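PDB 3C5M: oligogalacturonate lyase from Vibrio parahaemolyticus RIMD 2210633, which probably cleaves pectin-derived oligogalacturonides as a manganese-binding lyase built on a seven-bladed beta-propeller. Local coordinates for residues A[242-247]-A[287-292]; A[252-257]-A[265-270]; A[281-286]-A[323-328]. All coordinates share one frame; numbering follows the deposited sequence.

Contact 1 (A[242-247]-A[287-292]); sequences HEFWIP and HLMSNF. With MN (manganese (II) ion), chain D.
A water donates a hydrogen bond to L288 O at 2.8 Å, and this backbone oxygen rests against one face of the F244 ring. The same water donates to H242 O at the longer distance of 3.2 Å, bridging two innermost propeller strands that run nearly parallel (18°) without any direct hydrogen bond. F244 fills the gap between them. Its CG sits between the backbone N and the carbonyl carbon (chi1 72°), and the ring reaches across to 288-290. Over the face that carries L288 O, the bent chain of selenomethionine M289 lays its methyl, with CE 4.0 Å from the ring centroid of F244; SE approaches more obliquely, a Met-aromatic contact. S290 OG comes to the ring edge near CE1, and donates its proton to a lone pair of N291 O at 3.0 Å. Farther along, P247 CB meets F292 CD1 in an apolar contact. At the other end, H287 NE2 binds manganese at 2.0 Å, completing with Q350, H353 and H355 the protein's share of the site. The chemistry implies that adjacent blades are joined here by aromatic packing and a bridging water, on the very strand that delivers a metal ligand.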
loop_
_atom_site.group_PDB
_atom_site.type_symbol
_atom_site.label_atom_id
_atom_site.label_comp_id
_atom_site.label_asym_id
_atom_site.label_seq_id
_atom_site.Cartn_x
_atom_site.Cartn_y
_atom_site.Cartn_z
ATOM N N HIS A 242 -6.832 -3.338 -8.154
ATOM C CA HIS A 242 -6.873 -2.970 -6.752
ATOM C C HIS A 242 -6.800 -4.179 -5.842
ATOM O O HIS A 242 -7.201 -4.103 -4.683
ATOM C CB HIS A 242 -8.161 -2.216 -6.431
ATOM C CG HIS A 242 -8.350 -0.967 -7.229
ATOM N ND1 HIS A 242 -7.322 -0.087 -7.489
ATOM C CD2 HIS A 242 -9.460 -0.423 -7.779
ATOM C CE1 HIS A 242 -7.791 0.947 -8.165
ATOM N NE2 HIS A 242 -9.086 0.769 -8.353
ATOM N N GLU A 243 -6.285 -5.294 -6.351
ATOM C CA GLU A 243 -6.196 -6.518 -5.555
ATOM C C GLU A 243 -5.334 -6.344 -4.301
ATOM O O GLU A 243 -4.348 -5.600 -4.291
ATOM C CB GLU A 243 -5.636 -7.673 -6.402
ATOM C CG GLU A 243 -4.122 -7.635 -6.622
ATOM C CD GLU A 243 -3.705 -6.809 -7.836
ATOM O OE1 GLU A 243 -4.422 -5.856 -8.206
ATOM O OE2 GLU A 243 -2.640 -7.111 -8.414
ATOM N N PHE A 244 -5.716 -7.040 -3.243
ATOM C CA PHE A 244 -4.968 -6.976 -2.005
ATOM C C PHE A 244 -5.414 -8.101 -1.061
ATOM O O PHE A 244 -6.592 -8.440 -0.985
ATOM C CB PHE A 244 -5.156 -5.601 -1.347
ATOM C CG PHE A 244 -6.521 -5.385 -0.757
ATOM C CD1 PHE A 244 -6.777 -5.718 0.569
ATOM C CD2 PHE A 244 -7.555 -4.862 -1.530
ATOM C CE1 PHE A 244 -8.040 -5.534 1.120
ATOM C CE2 PHE A 244 -8.829 -4.674 -0.990
ATOM C CZ PHE A 244 -9.073 -5.006 0.334
ATOM N N TRP A 245 -4.453 -8.694 -0.367
ATOM C CA TRP A 245 -4.740 -9.761 0.566
ATOM C C TRP A 245 -5.448 -9.157 1.754
ATOM O O TRP A 245 -5.101 -8.065 2.196
ATOM C CB TRP A 245 -3.443 -10.412 1.053
ATOM C CG TRP A 245 -2.847 -11.403 0.118
ATOM C CD1 TRP A 245 -1.596 -11.371 -0.426
ATOM C CD2 TRP A 245 -3.472 -12.584 -0.379
ATOM N NE1 TRP A 245 -1.404 -12.460 -1.235
ATOM C CE2 TRP A 245 -2.543 -13.225 -1.228
ATOM C CE3 TRP A 245 -4.730 -13.167 -0.193
ATOM C CZ2 TRP A 245 -2.834 -14.425 -1.893
ATOM C CZ3 TRP A 245 -5.019 -14.358 -0.854
ATOM C CH2 TRP A 245 -4.074 -14.972 -1.693
ATOM N N ILE A 246 -6.458 -9.846 2.262
ATOM C CA ILE A 246 -7.130 -9.353 3.446
ATOM C C ILE A 246 -6.172 -9.753 4.567
ATOM O O ILE A 246 -5.704 -10.878 4.604
ATOM C CB ILE A 246 -8.471 -10.025 3.623
ATOM C CG1 ILE A 246 -9.378 -9.635 2.456
ATOM C CG2 ILE A 246 -9.075 -9.632 4.963
ATOM C CD1 ILE A 246 -10.751 -10.206 2.549
ATOM N N PRO A 247 -5.851 -8.823 5.475
ATOM C CA PRO A 247 -4.937 -9.048 6.601
ATOM C C PRO A 247 -4.884 -10.466 7.210
ATOM O O PRO A 247 -3.803 -11.022 7.378
ATOM C CB PRO A 247 -5.382 -7.988 7.604
ATOM C CG PRO A 247 -5.691 -6.839 6.707
ATOM C CD PRO A 247 -6.488 -7.495 5.586
ATOM N N HIS A 287 -8.465 3.889 -4.197
ATOM C CA HIS A 287 -7.865 2.755 -3.507
ATOM C C HIS A 287 -8.886 2.076 -2.621
ATOM O O HIS A 287 -9.921 2.660 -2.307
ATOM C CB HIS A 287 -6.685 3.209 -2.643
ATOM C CG HIS A 287 -5.781 4.189 -3.320
ATOM N ND1 HIS A 287 -6.144 5.498 -3.542
ATOM C CD2 HIS A 287 -4.533 4.052 -3.826
ATOM C CE1 HIS A 287 -5.158 6.126 -4.158
ATOM N NE2 HIS A 287 -4.170 5.271 -4.344
ATOM N N LEU A 288 -8.584 0.846 -2.211
ATOM C CA LEU A 288 -9.474 0.088 -1.348
ATOM C C LEU A 288 -8.660 -0.766 -0.388
ATOM O O LEU A 288 -7.749 -1.469 -0.798
ATOM C CB LEU A 288 -10.387 -0.802 -2.188
ATOM C CG LEU A 288 -11.405 -1.674 -1.445
ATOM C CD1 LEU A 288 -12.330 -0.818 -0.593
ATOM C CD2 LEU A 288 -12.205 -2.460 -2.461
HETATM N N MSE A 289 -8.975 -0.682 0.896
HETATM C CA MSE A 289 -8.274 -1.465 1.898
HETATM C C MSE A 289 -9.304 -2.016 2.857
HETATM O O MSE A 289 -10.349 -1.395 3.080
HETATM C CB MSE A 289 -7.266 -0.606 2.667
HETATM C CG MSE A 289 -6.513 -1.346 3.779
HETATM SE SE MSE A 289 -5.674 -3.022 3.198
HETATM C CE MSE A 289 -5.207 -2.557 1.400
ATOM N N SER A 290 -9.025 -3.177 3.437
ATOM C CA SER A 290 -9.992 -3.745 4.352
ATOM C C SER A 290 -9.500 -3.780 5.767
ATOM O O SER A 290 -8.403 -3.336 6.089
ATOM C CB SER A 290 -10.392 -5.163 3.936
ATOM O OG SER A 290 -9.363 -6.080 4.241
ATOM N N ASN A 291 -10.370 -4.326 6.597
ATOM C CA ASN A 291 -10.151 -4.505 8.011
ATOM C C ASN A 291 -9.279 -5.754 8.139
ATOM O O ASN A 291 -8.813 -6.284 7.133
ATOM C CB ASN A 291 -11.502 -4.738 8.664
ATOM C CG ASN A 291 -11.472 -4.478 10.112
ATOM O OD1 ASN A 291 -12.458 -4.700 10.809
ATOM N ND2 ASN A 291 -10.331 -3.991 10.600
ATOM N N PHE A 292 -9.061 -6.233 9.356
ATOM C CA PHE A 292 -8.246 -7.427 9.535
ATOM C C PHE A 292 -8.963 -8.671 9.019
ATOM O O PHE A 292 -8.365 -9.496 8.333
ATOM C CB PHE A 292 -7.892 -7.654 11.007
ATOM C CG PHE A 292 -7.014 -8.865 11.231
ATOM C CD1 PHE A 292 -5.666 -8.835 10.873
ATOM C CD2 PHE A 292 -7.547 -10.058 11.737
ATOM C CE1 PHE A 292 -4.863 -9.972 11.011
ATOM C CE2 PHE A 292 -6.754 -11.206 11.880
ATOM C CZ PHE A 292 -5.413 -11.163 11.517
HETATM MN MN MN D . -2.161 5.420 -4.356
HETATM O O HOH W 1 -6.914 -1.163 -3.447
HETATM O O HOH W 2 -2.246 4.852 -6.541
#

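Contact 2 (A[252-257]-A[265-270]); sequences MAYVSY and VIYKAN
Six backbone hydrogen bonds tie 252-257 to 265-270, in three antiparallel hydrogen-bonded pairs: M252 with A269, Y254 with Y267 and S256 with V265. In the middle pair, Y267 N donates to Y254 O at 2.7 Å and Y254 N to Y267 O at 2.8 Å. The non-hydrogen-bonded pairs between them, A253 with K268 and V255 with I266, bring up CA-H...O contacts, among them I266 CA to Y254 O at 3.3 Å.

Aromatic contacts gather on the face bearing Y254 and Y267. With CG of Y254 set between the backbone N and carbonyl carbon (chi1 64°), its ring leans across the neighbouring strand, and Y267 CB stands over it, 3.5 Å from the Y254 ring centroid. The two ring planes are nearly parallel (12°) but slid so far apart that they barely overlap. A269 CB touches the Y254 ring at its edge.

At the polar end of Y254, the partner comes from beyond the hairpin: K232 hydrogen-bonds to Y254 OH and makes a cation-pi contact with the Y267 ring. Such chemistry implies a central blade hairpin whose backbone is bonded at every second pair, while one lysine, by holding one tyrosine's hydroxyl and facing the other's ring, probably helps fix both.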
loop_
_atom_site.group_PDB
_atom_site.type_symbol
_atom_site.label_atom_id
_atom_site.label_comp_id
_atom_site.label_asym_id
_atom_site.label_seq_id
_atom_site.Cartn_x
_atom_site.Cartn_y
_atom_site.Cartn_z
HETATM N N MSE A 252 -8.431 -13.019 -1.285
HETATM C CA MSE A 252 -7.811 -11.992 -2.118
HETATM C C MSE A 252 -8.932 -11.082 -2.597
HETATM O O MSE A 252 -9.685 -11.457 -3.487
HETATM C CB MSE A 252 -7.133 -12.624 -3.336
HETATM C CG MSE A 252 -6.553 -11.632 -4.345
HETATM SE SE MSE A 252 -4.959 -10.721 -3.732
HETATM C CE MSE A 252 -3.599 -11.942 -4.402
ATOM N N ALA A 253 -9.051 -9.896 -2.008
ATOM C CA ALA A 253 -10.096 -8.966 -2.414
ATOM C C ALA A 253 -9.651 -8.092 -3.581
ATOM O O ALA A 253 -8.487 -7.698 -3.668
ATOM C CB ALA A 253 -10.513 -8.085 -1.237
ATOM N N TYR A 254 -10.584 -7.804 -4.487
ATOM C CA TYR A 254 -10.295 -6.939 -5.623
ATOM C C TYR A 254 -11.561 -6.277 -6.173
ATOM O O TYR A 254 -12.663 -6.510 -5.684
ATOM C CB TYR A 254 -9.582 -7.717 -6.724
ATOM C CG TYR A 254 -10.408 -8.818 -7.325
ATOM C CD1 TYR A 254 -10.489 -10.071 -6.715
ATOM C CD2 TYR A 254 -11.158 -8.592 -8.484
ATOM C CE1 TYR A 254 -11.303 -11.071 -7.244
ATOM C CE2 TYR A 254 -11.973 -9.577 -9.014
ATOM C CZ TYR A 254 -12.044 -10.812 -8.391
ATOM O OH TYR A 254 -12.887 -11.768 -8.907
ATOM N N VAL A 255 -11.385 -5.440 -7.186
ATOM C CA VAL A 255 -12.493 -4.729 -7.806
ATOM C C VAL A 255 -12.559 -5.030 -9.295
ATOM O O VAL A 255 -11.546 -5.005 -9.990
ATOM C CB VAL A 255 -12.330 -3.210 -7.635
ATOM C CG1 VAL A 255 -13.476 -2.479 -8.327
ATOM C CG2 VAL A 255 -12.276 -2.863 -6.157
ATOM N N SER A 256 -13.756 -5.305 -9.792
ATOM C CA SER A 256 -13.917 -5.595 -11.206
ATOM C C SER A 256 -14.928 -4.652 -11.838
ATOM O O SER A 256 -15.847 -4.174 -11.168
ATOM C CB SER A 256 -14.364 -7.046 -11.407
ATOM O OG SER A 256 -15.629 -7.279 -10.820
ATOM N N TYR A 257 -14.742 -4.384 -13.129
ATOM C CA TYR A 257 -15.627 -3.503 -13.886
ATOM C C TYR A 257 -15.970 -4.144 -15.219
ATOM O O TYR A 257 -15.088 -4.550 -15.967
ATOM C CB TYR A 257 -14.963 -2.138 -14.123
ATOM C CG TYR A 257 -15.827 -1.150 -14.898
ATOM C CD1 TYR A 257 -15.857 -1.156 -16.300
ATOM C CD2 TYR A 257 -16.642 -0.231 -14.229
ATOM C CE1 TYR A 257 -16.681 -0.273 -17.014
ATOM C CE2 TYR A 257 -17.469 0.653 -14.936
ATOM C CZ TYR A 257 -17.483 0.624 -16.326
ATOM O OH TYR A 257 -18.315 1.476 -17.022
ATOM N N VAL A 265 -17.805 -3.598 -8.785
ATOM C CA VAL A 265 -18.141 -4.449 -7.651
ATOM C C VAL A 265 -16.928 -5.125 -7.026
ATOM O O VAL A 265 -16.044 -5.613 -7.728
ATOM C CB VAL A 265 -19.164 -5.531 -8.052
ATOM C CG1 VAL A 265 -20.497 -4.889 -8.344
ATOM C CG2 VAL A 265 -18.681 -6.283 -9.270
ATOM N N ILE A 266 -16.896 -5.142 -5.697
ATOM C CA ILE A 266 -15.804 -5.753 -4.957
ATOM C C ILE A 266 -15.961 -7.268 -4.980
ATOM O O ILE A 266 -17.072 -7.785 -4.920
ATOM C CB ILE A 266 -15.796 -5.284 -3.500
ATOM C CG1 ILE A 266 -15.769 -3.757 -3.446
ATOM C CG2 ILE A 266 -14.598 -5.868 -2.776
ATOM C CD1 ILE A 266 -15.841 -3.177 -2.043
ATOM N N TYR A 267 -14.841 -7.973 -5.053
ATOM C CA TYR A 267 -14.858 -9.424 -5.106
ATOM C C TYR A 267 -13.864 -10.027 -4.138
ATOM O O TYR A 267 -12.821 -9.443 -3.881
ATOM C CB TYR A 267 -14.514 -9.889 -6.523
ATOM C CG TYR A 267 -15.696 -10.078 -7.440
ATOM C CD1 TYR A 267 -16.406 -11.278 -7.453
ATOM C CD2 TYR A 267 -16.110 -9.061 -8.295
ATOM C CE1 TYR A 267 -17.496 -11.461 -8.299
ATOM C CE2 TYR A 267 -17.199 -9.235 -9.142
ATOM C CZ TYR A 267 -17.885 -10.435 -9.140
ATOM O OH TYR A 267 -18.956 -10.612 -9.983
ATOM N N LYS A 268 -14.197 -11.197 -3.601
ATOM C CA LYS A 268 -13.308 -11.918 -2.689
ATOM C C LYS A 268 -13.001 -13.267 -3.326
ATOM O O LYS A 268 -13.911 -14.003 -3.693
ATOM C CB LYS A 268 -13.972 -12.149 -1.326
ATOM C CG LYS A 268 -13.851 -10.998 -0.328
ATOM C CD LYS A 268 -14.456 -11.371 1.037
ATOM C CE LYS A 268 -14.318 -10.230 2.053
ATOM N NZ LYS A 268 -15.077 -10.481 3.311
ATOM N N ALA A 269 -11.718 -13.585 -3.456
ATOM C CA ALA A 269 -11.299 -14.854 -4.042
ATOM C C ALA A 269 -10.650 -15.745 -2.983
ATOM O O ALA A 269 -9.769 -15.305 -2.255
ATOM C CB ALA A 269 -10.318 -14.601 -5.169
ATOM N N ASN A 270 -11.085 -17.000 -2.903
ATOM C CA ASN A 270 -10.530 -17.955 -1.945
ATOM C C ASN A 270 -9.151 -18.406 -2.443
ATOM O O ASN A 270 -9.055 -18.998 -3.512
ATOM C CB ASN A 270 -11.460 -19.162 -1.834
ATOM C CG ASN A 270 -11.013 -20.148 -0.779
ATOM O OD1 ASN A 270 -9.892 -20.653 -0.817
ATOM N ND2 ASN A 270 -11.895 -20.434 0.169
#

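Contact 3 (A[281-286]-A[323-328]); sequences VMPPCS and YVLNTK
P283 and C285 belong to the blade-to-blade crossover of the propeller, where the chain leaves the outermost strand of one sheet, 276-281, and enters the innermost strand of the next, 285-290; here that crossover packs on Y323 and L325 of the next blade's third strand, 321-326. The ring of Y323 is the main surface. P283 lays its pyrrolidine over one face, CB standing 4.2 Å from the centroid of the Y323 ring and 13° off its normal, a CH-pi contact over the face, offset toward the rim. The proline is shifted to the CD1 and CE1 side, its CB being 4.1 Å from Y323 CE1, and the two side chains slide past each other in opposite directions.

C285 approaches from the same side of the ring plane but at the other rim, its SG 3.5 Å from Y323 CD2. The line from the sulfur to the ring centroid is steeply inclined, 49° from the normal, so this sulfur-aromatic contact is oblique. In Y323 itself, CG is anti to the carbonyl carbon (chi1 -71°), which turns the ring toward the crossover, while its hydroxyl is held by a hydrogen bond to D319.

L325 meets the same proline tip to tip, with its CD2 3.9 Å from P283 CD. Its side chain also touches I266 and M280 of the preceding blade, carrying the apolar contact past the crossover. No hydrogen bond joins the two segments; the strand of Y323 and L325 is instead bonded through its backbone to G299 and M297 within its own blade. Packing of proline on tyrosine is this protein's way of seating the linker; here the outermost strand 276-281 hands the chain on to 285-290, the innermost strand of the following sheet, as is usual between propeller blades.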
loop_
_atom_site.group_PDB
_atom_site.type_symbol
_atom_site.label_atom_id
_atom_site.label_comp_id
_atom_site.label_asym_id
_atom_site.label_seq_id
_atom_site.Cartn_x
_atom_site.Cartn_y
_atom_site.Cartn_z
ATOM N N VAL A 281 -21.212 -3.641 -4.013
ATOM C CA VAL A 281 -20.931 -2.593 -4.988
ATOM C C VAL A 281 -19.708 -1.815 -4.551
ATOM O O VAL A 281 -19.213 -1.987 -3.442
ATOM C CB VAL A 281 -22.082 -1.602 -5.096
ATOM C CG1 VAL A 281 -23.342 -2.328 -5.507
ATOM C CG2 VAL A 281 -22.271 -0.891 -3.762
HETATM N N MSE A 282 -19.241 -0.930 -5.416
HETATM C CA MSE A 282 -18.050 -0.154 -5.122
HETATM C C MSE A 282 -18.272 1.307 -5.410
HETATM O O MSE A 282 -18.403 1.702 -6.570
HETATM C CB MSE A 282 -16.892 -0.647 -5.990
HETATM C CG MSE A 282 -15.676 -1.171 -5.237
HETATM SE SE MSE A 282 -14.502 0.161 -4.522
HETATM C CE MSE A 282 -13.558 0.657 -6.145
ATOM N N PRO A 283 -18.326 2.139 -4.360
ATOM C CA PRO A 283 -18.531 3.571 -4.593
ATOM C C PRO A 283 -17.343 4.151 -5.373
ATOM O O PRO A 283 -16.255 3.569 -5.390
ATOM C CB PRO A 283 -18.657 4.137 -3.182
ATOM C CG PRO A 283 -17.848 3.176 -2.355
ATOM C CD PRO A 283 -18.221 1.837 -2.923
ATOM N N PRO A 284 -17.537 5.304 -6.030
ATOM C CA PRO A 284 -16.463 5.934 -6.809
ATOM C C PRO A 284 -15.199 6.185 -5.982
ATOM O O PRO A 284 -15.006 7.284 -5.456
ATOM C CB PRO A 284 -17.112 7.232 -7.283
ATOM C CG PRO A 284 -18.042 7.568 -6.139
ATOM C CD PRO A 284 -18.676 6.227 -5.868
ATOM N N CYS A 285 -14.334 5.175 -5.878
ATOM C CA CYS A 285 -13.104 5.305 -5.091
ATOM C C CYS A 285 -11.846 4.821 -5.791
ATOM O O CYS A 285 -11.897 3.903 -6.601
ATOM C CB CYS A 285 -13.249 4.557 -3.766
ATOM S SG CYS A 285 -14.461 5.278 -2.643
ATOM N N SER A 286 -10.710 5.427 -5.457
ATOM C CA SER A 286 -9.440 5.051 -6.073
ATOM C C SER A 286 -8.856 3.796 -5.462
ATOM O O SER A 286 -8.759 2.767 -6.119
ATOM C CB SER A 286 -8.412 6.175 -5.933
ATOM O OG SER A 286 -8.807 7.329 -6.649
ATOM N N TYR A 323 -14.824 6.560 2.377
ATOM C CA TYR A 323 -15.936 5.657 2.602
ATOM C C TYR A 323 -15.624 4.494 3.524
ATOM O O TYR A 323 -14.535 3.924 3.479
ATOM C CB TYR A 323 -16.433 5.120 1.265
ATOM C CG TYR A 323 -17.140 6.146 0.418
ATOM C CD1 TYR A 323 -18.537 6.199 0.376
ATOM C CD2 TYR A 323 -16.417 7.052 -0.361
ATOM C CE1 TYR A 323 -19.198 7.124 -0.424
ATOM C CE2 TYR A 323 -17.065 7.983 -1.165
ATOM C CZ TYR A 323 -18.457 8.013 -1.193
ATOM O OH TYR A 323 -19.119 8.925 -1.982
ATOM N N VAL A 324 -16.581 4.152 4.377
ATOM C CA VAL A 324 -16.404 3.016 5.265
ATOM C C VAL A 324 -17.489 1.995 4.921
ATOM O O VAL A 324 -18.636 2.093 5.366
ATOM C CB VAL A 324 -16.495 3.424 6.742
ATOM C CG1 VAL A 324 -16.494 2.198 7.613
ATOM C CG2 VAL A 324 -15.317 4.303 7.106
ATOM N N LEU A 325 -17.113 1.026 4.092
ATOM C CA LEU A 325 -18.023 -0.018 3.667
ATOM C C LEU A 325 -18.183 -1.086 4.739
ATOM O O LEU A 325 -17.246 -1.415 5.460
ATOM C CB LEU A 325 -17.525 -0.663 2.370
ATOM C CG LEU A 325 -17.426 0.227 1.126
ATOM C CD1 LEU A 325 -16.330 1.255 1.324
ATOM C CD2 LEU A 325 -17.126 -0.623 -0.108
ATOM N N ASN A 326 -19.392 -1.615 4.833
ATOM C CA ASN A 326 -19.714 -2.658 5.781
ATOM C C ASN A 326 -19.948 -3.941 4.973
ATOM O O ASN A 326 -21.023 -4.131 4.417
ATOM C CB ASN A 326 -20.980 -2.279 6.530
ATOM C CG ASN A 326 -21.265 -3.204 7.676
ATOM O OD1 ASN A 326 -21.302 -4.426 7.510
ATOM N ND2 ASN A 326 -21.478 -2.631 8.856
ATOM N N THR A 327 -18.938 -4.808 4.907
ATOM C CA THR A 327 -19.009 -6.066 4.156
ATOM C C THR A 327 -20.292 -6.870 4.376
ATOM O O THR A 327 -21.010 -7.169 3.422
ATOM C CB THR A 327 -17.792 -6.980 4.485
ATOM O OG1 THR A 327 -16.596 -6.364 3.997
ATOM C CG2 THR A 327 -17.938 -8.355 3.845
ATOM N N LYS A 328 -20.570 -7.220 5.629
ATOM C CA LYS A 328 -21.753 -7.995 5.975
ATOM C C LYS A 328 -23.039 -7.291 5.547
ATOM O O LYS A 328 -23.794 -7.815 4.728
ATOM C CB LYS A 328 -21.776 -8.261 7.483
ATOM C CG LYS A 328 -22.087 -9.712 7.859
ATOM C CD LYS A 328 -23.505 -10.129 7.449
ATOM C CE LYS A 328 -23.681 -11.647 7.482
ATOM N NZ LYS A 328 -23.267 -12.259 8.773
#

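From the N terminus, the chain first lays down 242-247 on the innermost strand of one blade, then turns back through 252-257 and 265-270, where contact 2 closes a short hairpin. After the outermost strand, 281-286 opens contact 3, and 287-292 then closes contact 1, so that contact 2 is wholly enclosed by contact 1. Contact 3 closes last, at 323-328; its segments alternate with those of contact 1, and these two loops cross, whereas contacts 2 and 3 follow in series. Contact 2 builds one blade, and contacts 1 and 3 attach the next. The three meet at the blade interface, where L288 packs on V255 and M282, and I266 on M282.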